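Local coordinates for tailspike protein (Siphovirus 9NA, PDB 3RIQ) that probably binds Salmonella lipopolysaccharide as the receptor-recognising tailspike of the phage and cleaves its O-antigen chains as an endorhamnosidase, at residues V126-D130 with C275-G279; G215-L221 with V243-K249. One frame throughout, in Å; residues are numbered along the deposited sequence.

Contact 1 of 2, residues V126-D130 with C275-G279; sequences VNDHD and CYYDG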
loop_
_atom_site.group_PDB
_atom_site.type_symbol
_atom_site.label_atom_id
_atom_site.label_comp_id
_atom_site.label_asym_id
_atom_site.label_seq_id
_atom_site.Cartn_x
_atom_site.Cartn_y
_atom_site.Cartn_z
ATOM N N VAL A 126 18.797 -8.474 -30.650
ATOM C CA VAL A 126 19.924 -9.219 -30.060
ATOM C C VAL A 126 19.653 -9.836 -28.695
ATOM O O VAL A 126 20.269 -10.844 -28.347
ATOM C CB VAL A 126 21.237 -8.360 -29.966
ATOM C CG1 VAL A 126 21.690 -7.917 -31.337
ATOM C CG2 VAL A 126 21.074 -7.160 -29.026
ATOM N N ASN A 127 18.761 -9.220 -27.918
ATOM C CA ASN A 127 18.415 -9.749 -26.617
ATOM C C ASN A 127 17.553 -11.023 -26.725
ATOM O O ASN A 127 17.245 -11.664 -25.696
ATOM C CB ASN A 127 17.699 -8.659 -25.795
ATOM C CG ASN A 127 18.632 -7.512 -25.391
ATOM O OD1 ASN A 127 19.857 -7.687 -25.249
ATOM N ND2 ASN A 127 18.043 -6.330 -25.177
ATOM N N ASP A 128 17.135 -11.353 -27.950
ATOM C CA ASP A 128 16.317 -12.554 -28.213
ATOM C C ASP A 128 17.230 -13.726 -28.541
ATOM O O ASP A 128 17.279 -14.226 -29.680
ATOM C CB ASP A 128 15.288 -12.336 -29.328
ATOM C CG ASP A 128 14.267 -11.263 -28.980
ATOM O OD1 ASP A 128 13.700 -11.286 -27.859
ATOM O OD2 ASP A 128 14.056 -10.369 -29.817
ATOM N N HIS A 129 17.934 -14.165 -27.502
ATOM C CA HIS A 129 19.017 -15.141 -27.636
ATOM C C HIS A 129 18.550 -16.458 -28.245
ATOM O O HIS A 129 19.325 -17.121 -28.926
ATOM C CB HIS A 129 19.706 -15.360 -26.283
ATOM C CG HIS A 129 20.239 -14.103 -25.663
ATOM N ND1 HIS A 129 21.097 -13.247 -26.326
ATOM C CD2 HIS A 129 20.050 -13.566 -24.431
ATOM C CE1 HIS A 129 21.398 -12.230 -25.536
ATOM N NE2 HIS A 129 20.777 -12.399 -24.380
ATOM N N ASP A 130 17.284 -16.814 -28.017
ATOM C CA ASP A 130 16.719 -18.072 -28.521
ATOM C C ASP A 130 16.515 -18.145 -30.053
ATOM O O ASP A 130 16.574 -19.235 -30.633
ATOM C CB ASP A 130 15.414 -18.439 -27.778
ATOM C CG ASP A 130 14.296 -17.397 -27.955
ATOM O OD1 ASP A 130 14.585 -16.264 -28.369
ATOM O OD2 ASP A 130 13.117 -17.714 -27.657
ATOM N N CYS A 275 6.794 -8.955 -18.949
ATOM C CA CYS A 275 7.988 -8.466 -19.700
ATOM C C CYS A 275 8.978 -9.631 -19.880
ATOM O O CYS A 275 8.911 -10.636 -19.154
ATOM C CB CYS A 275 8.655 -7.280 -19.009
ATOM S SG CYS A 275 9.298 -7.647 -17.342
ATOM N N TYR A 276 9.852 -9.521 -20.874
ATOM C CA TYR A 276 10.768 -10.626 -21.154
ATOM C C TYR A 276 12.004 -10.610 -20.264
ATOM O O TYR A 276 12.587 -11.678 -19.991
ATOM C CB TYR A 276 11.146 -10.650 -22.635
ATOM C CG TYR A 276 11.806 -11.931 -23.084
ATOM C CD1 TYR A 276 11.176 -13.187 -22.920
ATOM C CD2 TYR A 276 13.042 -11.899 -23.724
ATOM C CE1 TYR A 276 11.785 -14.383 -23.386
ATOM C CE2 TYR A 276 13.637 -13.058 -24.204
ATOM C CZ TYR A 276 13.010 -14.312 -24.006
ATOM O OH TYR A 276 13.609 -15.486 -24.473
ATOM N N TYR A 277 12.399 -9.418 -19.783
ATOM C CA TYR A 277 13.425 -9.367 -18.757
ATOM C C TYR A 277 12.796 -9.059 -17.384
ATOM O O TYR A 277 11.909 -9.819 -16.950
ATOM C CB TYR A 277 14.595 -8.484 -19.196
ATOM C CG TYR A 277 15.463 -9.217 -20.215
ATOM C CD1 TYR A 277 16.544 -10.001 -19.778
ATOM C CD2 TYR A 277 15.157 -9.221 -21.576
ATOM C CE1 TYR A 277 17.350 -10.696 -20.692
ATOM C CE2 TYR A 277 15.941 -9.905 -22.496
ATOM C CZ TYR A 277 17.032 -10.651 -22.061
ATOM O OH TYR A 277 17.809 -11.346 -22.985
ATOM N N ASP A 278 13.171 -7.977 -16.699
ATOM C CA ASP A 278 12.883 -7.896 -15.251
ATOM C C ASP A 278 11.705 -6.961 -14.979
ATOM O O ASP A 278 11.566 -5.920 -15.634
ATOM C CB ASP A 278 14.135 -7.390 -14.530
ATOM C CG ASP A 278 15.360 -8.149 -14.986
ATOM O OD1 ASP A 278 15.273 -9.402 -14.976
ATOM O OD2 ASP A 278 16.345 -7.522 -15.442
ATOM N N GLY A 279 10.852 -7.323 -14.031
ATOM C CA GLY A 279 9.643 -6.518 -13.769
ATOM C C GLY A 279 9.934 -5.030 -13.620
ATOM O O GLY A 279 9.205 -4.179 -14.155
#
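Asn127 and Tyr277 face each other with their CA atoms 9.3 Å apart, and Asp128 stands as far from Tyr276, so the gap between the two irregular backbones is spanned by the long tyrosine side chains. Tyr277 makes a hydrogen bond across the gap: its OH donates to Asn127 O at 2.8 Å, in the carbonyl plane and on a lone pair, with the oxygen lying in plane at the ring edge. Asn127 CB, well out of the ring plane, comes to 3.9 Å from Tyr277 CE2. The carbonyl of Asn127 is turned out by an inverse gamma turn centred on Asp128, in which His129 N returns a weak bond to the same oxygen. The His129 side chain crosses Tyr277 at about a right angle, NE2 coming to 3.4 Å from Tyr277 OH. Segment 275-279 is a turn between strands of the right-handed parallel beta-helix, whereas 126-130 belongs to a long excursion from that body. Tyr276 swings its CG anti to the backbone N (chi1 -166°), which separates its ring from that of Tyr277 and sends it towards the acidic residues. Tyr276 CE2 stops 4.1 Å from Asp128 OD1, and Tyr276 OH 3.9 Å from Asp130 OD2. Both carboxylates are instead salt-bridged by Arg96, which also makes a cation-pi contact with Tyr276, and Tyr122 OH bonds to Asp128.

Contact 2 of 2, residues G215-L221 with V243-K249; sequences GSGSAVL and VGESGVK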
loop_
_atom_site.group_PDB
_atom_site.type_symbol
_atom_site.label_atom_id
_atom_site.label_comp_id
_atom_site.label_asym_id
_atom_site.label_seq_id
_atom_site.Cartn_x
_atom_site.Cartn_y
_atom_site.Cartn_z
ATOM N N GLY A 215 6.975 -3.262 -27.813
ATOM C CA GLY A 215 8.305 -2.662 -28.022
ATOM C C GLY A 215 9.419 -3.593 -27.642
ATOM O O GLY A 215 9.261 -4.447 -26.756
ATOM N N SER A 216 10.552 -3.478 -28.324
ATOM C CA SER A 216 11.682 -4.383 -28.023
ATOM C C SER A 216 12.429 -3.987 -26.751
ATOM O O SER A 216 13.265 -4.766 -26.279
ATOM C CB SER A 216 12.680 -4.446 -29.209
ATOM O OG SER A 216 13.231 -3.137 -29.419
ATOM N N GLY A 217 12.163 -2.777 -26.238
ATOM C CA GLY A 217 12.910 -2.216 -25.111
ATOM C C GLY A 217 12.127 -2.237 -23.799
ATOM O O GLY A 217 11.348 -3.169 -23.526
ATOM N N SER A 218 12.292 -1.171 -23.010
ATOM C CA SER A 218 11.648 -1.059 -21.709
ATOM C C SER A 218 10.570 0.013 -21.827
ATOM O O SER A 218 10.704 0.927 -22.655
ATOM C CB SER A 218 12.683 -0.720 -20.626
ATOM O OG SER A 218 13.693 -1.731 -20.533
ATOM N N ALA A 219 9.486 -0.058 -21.043
ATOM C CA ALA A 219 8.409 0.895 -21.310
ATOM C C ALA A 219 8.897 2.341 -21.158
ATOM O O ALA A 219 8.572 3.216 -21.996
ATOM C CB ALA A 219 7.197 0.642 -20.437
ATOM N N VAL A 220 9.672 2.596 -20.102
ATOM C CA VAL A 220 10.322 3.895 -19.903
ATOM C C VAL A 220 11.764 3.614 -19.595
ATOM O O VAL A 220 12.063 2.704 -18.799
ATOM C CB VAL A 220 9.678 4.720 -18.744
ATOM C CG1 VAL A 220 10.303 6.108 -18.698
ATOM C CG2 VAL A 220 8.140 4.801 -18.895
ATOM N N LEU A 221 12.667 4.404 -20.214
ATOM C CA LEU A 221 14.113 4.208 -20.070
ATOM C C LEU A 221 14.789 5.535 -19.716
ATOM O O LEU A 221 14.532 6.568 -20.376
ATOM C CB LEU A 221 14.678 3.665 -21.393
ATOM C CG LEU A 221 16.206 3.494 -21.434
ATOM C CD1 LEU A 221 16.632 2.380 -20.496
ATOM C CD2 LEU A 221 16.650 3.187 -22.830
ATOM N N VAL A 243 6.561 -5.798 -22.627
ATOM C CA VAL A 243 7.733 -5.208 -23.284
ATOM C C VAL A 243 8.835 -6.266 -23.483
ATOM O O VAL A 243 8.911 -7.288 -22.774
ATOM C CB VAL A 243 8.270 -3.933 -22.548
ATOM C CG1 VAL A 243 7.133 -2.946 -22.389
ATOM C CG2 VAL A 243 8.917 -4.269 -21.219
ATOM N N GLY A 244 9.696 -6.012 -24.467
ATOM C CA GLY A 244 10.767 -6.978 -24.801
ATOM C C GLY A 244 11.956 -6.955 -23.829
ATOM O O GLY A 244 12.746 -7.930 -23.799
ATOM N N GLU A 245 12.080 -5.892 -23.034
ATOM C CA GLU A 245 13.133 -5.835 -22.023
ATOM C C GLU A 245 12.491 -5.760 -20.635
ATOM O O GLU A 245 11.787 -6.700 -20.235
ATOM C CB GLU A 245 14.162 -4.719 -22.336
ATOM C CG GLU A 245 14.985 -5.091 -23.574
ATOM C CD GLU A 245 16.190 -4.198 -23.835
ATOM O OE1 GLU A 245 16.790 -3.689 -22.862
ATOM O OE2 GLU A 245 16.551 -4.032 -25.028
ATOM N N SER A 246 12.714 -4.675 -19.898
ATOM C CA SER A 246 12.242 -4.609 -18.515
ATOM C C SER A 246 11.085 -3.613 -18.333
ATOM O O SER A 246 10.915 -2.678 -19.122
ATOM C CB SER A 246 13.397 -4.296 -17.580
ATOM O OG SER A 246 14.317 -5.365 -17.523
ATOM N N GLY A 247 10.276 -3.820 -17.297
ATOM C CA GLY A 247 9.013 -3.063 -17.180
ATOM C C GLY A 247 9.278 -1.569 -17.268
ATOM O O GLY A 247 8.626 -0.855 -18.046
ATOM N N VAL A 248 10.237 -1.099 -16.459
ATOM C CA VAL A 248 10.888 0.198 -16.652
ATOM C C VAL A 248 12.374 -0.064 -16.369
ATOM O O VAL A 248 12.742 -1.056 -15.719
ATOM C CB VAL A 248 10.364 1.315 -15.700
ATOM C CG1 VAL A 248 8.867 1.595 -15.931
ATOM C CG2 VAL A 248 10.674 0.988 -14.207
ATOM N N LYS A 249 13.239 0.844 -16.802
ATOM C CA LYS A 249 14.693 0.610 -16.669
ATOM C C LYS A 249 15.497 1.874 -16.463
ATOM O O LYS A 249 15.248 2.888 -17.153
ATOM C CB LYS A 249 15.213 -0.070 -17.960
ATOM C CG LYS A 249 16.716 -0.354 -17.978
ATOM C CD LYS A 249 17.131 -1.224 -19.178
ATOM C CE LYS A 249 18.653 -1.316 -19.233
ATOM N NZ LYS A 249 19.199 -1.969 -20.494
HETATM O O HOH W 1 15.587 -0.912 -22.600
#
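Ser218 meets Ser246 at the middle of two parallel turns that lie one above the other. Its OG, held beside the backbone N by a chi1 of -60°, accepts Ser246 N at 3.2 Å with a fairly straight N-H (154°), while Ser218 CA makes a CA-H...O contact with Ser246 O. A small hydroxyl suits this place, since it can receive the backbone N-H of Ser246 where the chains turn. Backbone bonds continue the match on both sides of the serines. Gly244 N donates to Gly215 O at 2.8 Å, nearly along the C=O axis, and Glu245 N reaches Gly217 O from above the carbonyl plane. Further on, Ala219 N bonds to Gly247 O, and Lys249 N to Val220 O at 3.0 Å, where strand pairing begins. Lacking a side chain, Gly244 lets its carbonyl carbon come to 3.5 Å from Ser216 O; Gly215 turns the chain with a positive phi of 79°. Side chains follow the same register where Leu221 and Lys249 run side by side, Leu221 CD1 against Lys249 CG at 3.7 Å, and where Val220 and Val248 touch each other and both rest on Leu238. Out of that register, Ala219 CB packs on Val243 CG1 at 4.1 Å. Farther out, Ser189 OG accepts Ser218 N, and Ser246 OG takes Asp278 N, so the serine bond recurs from turn to turn. Such stacking of matching serines and valines in successive coils is characteristic of the right-handed parallel beta-helix of pectate-lyase-like proteins, including the P22 tailspike family.

In the fold
From the N terminus the chain first winds through coils of the beta-helix, then leaves after strand 79-87 on an excursion that contains 126-130, and rejoins the body at strand 146-151. Segments 215-221 and 243-249 follow as equivalent turns of neighbouring coils, so contact 2 closes a short loop of one coil. Segment 275-279 is the next turn along, and contact 1 closes a loop of about 145 residues back to the excursion, with contact 2 nested inside it. Their centres lie 10 Å apart and they touch directly: Tyr277 N probably donates to Glu245 O. Contact 2 thus joins coil to coil, and contact 1 joins the excursion to the stack.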